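Side-chain contact in glycerol dehydratase (PDB 1R9D), which probably acts as a lyase of the glycyl-radical family, dehydrating glycerol without the help of vitamin B12: residues 393-397 against 398-402. Numbering follows the deposited sequence.
Sequences AELTR and EGLGL
This is the helix-to-strand turn of a beta-alpha-beta crossover: helix 386-397, between parallel strands 375-380 and 404-407, turns off through Gly399, and its last turn closes on the exit loop through backbone bonds and ordered water. Two i to i-3 backbone bonds, of the 3-10 kind, form here: Glu398 N donates to Leu395 O at 2.9 Å and Gly399 N to Thr396 O, each donor well above the carbonyl plane. Gly399 then leaves helical angles with positive phi (80°). Beyond it, two waters link the loop amides to the last helical carbonyls. Water 2 accepts from Leu400 N at 2.8 Å and lies within donating distance of Leu395 O and Leu402 O, while water 3 accepts from Gly401 N and lies 2.8 Å from Thr396 O. The loop curls back until Leu402 O rests against Thr396 CA, a CH...O contact of 3.0 Å. Leu395 holds CG anti to its own N (chi1 175°), which sets Leu395 CD2 obliquely across Leu402, 4.1 Å from Leu402 CB, with CD1 brushing Leu400 CD1. On the partly exposed flank, Glu398 folds at chi2 (-64°) and brings OE2 back to water 1. That water donates to OE2 and to Glu394 O, and accepts a long hydrogen bond from Arg397 NE, in plane at the guanidinium edge, bridging opposite charges that do not touch. Arg397 NH1 reaches on to Leu710 O, Glu394 pairs with Arg391, and Thr396 OG1 bonds to Tyr405 OH of the following strand. Leu400 O bonds to Ser765 OG, two residues past Gly763, the predicted glycyl-radical site. Leu395 and Leu402 pack on helix 357-369, whereas Thr396 and Arg397 meet helix 712-728, and Thr396 also touches strand 733-738, which pairs antiparallel with strand 404-407.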
loop_
_atom_site.group_PDB
_atom_site.type_symbol
_atom_site.label_atom_id
_atom_site.label_comp_id
_atom_site.label_asym_id
_atom_site.label_seq_id
_atom_site.Cartn_x
_atom_site.Cartn_y
_atom_site.Cartn_z
ATOM N N ALA A 393 6.107 -8.628 -49.562
ATOM C CA ALA A 393 6.111 -9.982 -50.109
ATOM C C ALA A 393 7.536 -10.403 -50.468
ATOM O O ALA A 393 7.903 -11.557 -50.277
ATOM C CB ALA A 393 5.211 -10.058 -51.339
ATOM N N GLU A 394 8.328 -9.471 -50.995
ATOM C CA GLU A 394 9.720 -9.760 -51.346
ATOM C C GLU A 394 10.492 -10.166 -50.097
ATOM O O GLU A 394 11.354 -11.049 -50.140
ATOM C CB GLU A 394 10.420 -8.534 -51.942
ATOM C CG GLU A 394 10.141 -8.237 -53.392
ATOM C CD GLU A 394 11.209 -7.331 -53.993
ATOM O OE1 GLU A 394 12.320 -7.826 -54.296
ATOM O OE2 GLU A 394 10.944 -6.120 -54.146
ATOM N N LEU A 395 10.207 -9.495 -48.985
ATOM C CA LEU A 395 10.875 -9.810 -47.730
ATOM C C LEU A 395 10.485 -11.212 -47.280
ATOM O O LEU A 395 11.330 -11.995 -46.853
ATOM C CB LEU A 395 10.499 -8.795 -46.649
ATOM C CG LEU A 395 11.031 -9.079 -45.239
ATOM C CD1 LEU A 395 12.557 -9.181 -45.252
ATOM C CD2 LEU A 395 10.582 -7.970 -44.307
ATOM N N THR A 396 9.200 -11.534 -47.379
ATOM C CA THR A 396 8.735 -12.863 -46.987
ATOM C C THR A 396 9.484 -13.945 -47.772
ATOM O O THR A 396 9.804 -15.002 -47.236
ATOM C CB THR A 396 7.220 -13.027 -47.250
ATOM O OG1 THR A 396 6.488 -12.128 -46.406
ATOM C CG2 THR A 396 6.779 -14.449 -46.965
ATOM N N ARG A 397 9.762 -13.670 -49.041
ATOM C CA ARG A 397 10.460 -14.635 -49.883
ATOM C C ARG A 397 11.874 -14.928 -49.380
ATOM O O ARG A 397 12.450 -15.965 -49.708
ATOM C CB ARG A 397 10.505 -14.136 -51.332
ATOM C CG ARG A 397 11.130 -15.124 -52.308
ATOM C CD ARG A 397 10.752 -14.799 -53.747
ATOM N NE ARG A 397 11.255 -13.502 -54.183
ATOM C CZ ARG A 397 10.924 -12.923 -55.333
ATOM N NH1 ARG A 397 10.084 -13.528 -56.168
ATOM N NH2 ARG A 397 11.427 -11.736 -55.648
ATOM N N GLU A 398 12.426 -14.030 -48.569
ATOM C CA GLU A 398 13.771 -14.233 -48.031
ATOM C C GLU A 398 13.834 -15.405 -47.049
ATOM O O GLU A 398 14.914 -15.919 -46.754
ATOM C CB GLU A 398 14.269 -12.953 -47.352
ATOM C CG GLU A 398 14.560 -11.807 -48.320
ATOM C CD GLU A 398 15.695 -12.122 -49.282
ATOM O OE1 GLU A 398 16.779 -12.534 -48.811
ATOM O OE2 GLU A 398 15.508 -11.952 -50.509
ATOM N N GLY A 399 12.680 -15.820 -46.531
ATOM C CA GLY A 399 12.643 -16.946 -45.615
ATOM C C GLY A 399 13.020 -16.695 -44.163
ATOM O O GLY A 399 13.438 -17.616 -43.464
ATOM N N LEU A 400 12.864 -15.460 -43.701
ATOM C CA LEU A 400 13.191 -15.112 -42.323
ATOM C C LEU A 400 11.943 -15.194 -41.446
ATOM O O LEU A 400 12.020 -15.053 -40.223
ATOM C CB LEU A 400 13.758 -13.693 -42.266
ATOM C CG LEU A 400 14.947 -13.405 -43.186
ATOM C CD1 LEU A 400 15.258 -11.917 -43.159
ATOM C CD2 LEU A 400 16.157 -14.224 -42.745
ATOM N N GLY A 401 10.795 -15.426 -42.076
ATOM C CA GLY A 401 9.549 -15.505 -41.335
ATOM C C GLY A 401 8.929 -14.125 -41.204
ATOM O O GLY A 401 7.858 -13.961 -40.614
ATOM N N LEU A 402 9.606 -13.132 -41.773
ATOM C CA LEU A 402 9.153 -11.748 -41.726
ATOM C C LEU A 402 8.569 -11.328 -43.065
ATOM O O LEU A 402 8.922 -11.887 -44.104
ATOM C CB LEU A 402 10.327 -10.822 -41.401
ATOM C CG LEU A 402 11.177 -11.152 -40.177
ATOM C CD1 LEU A 402 12.420 -10.262 -40.184
ATOM C CD2 LEU A 402 10.366 -10.952 -38.903
HETATM O O HOH W 1 13.118 -11.877 -52.068
HETATM O O HOH W 2 11.357 -13.309 -44.519
HETATM O O HOH W 3 9.471 -16.059 -44.682
#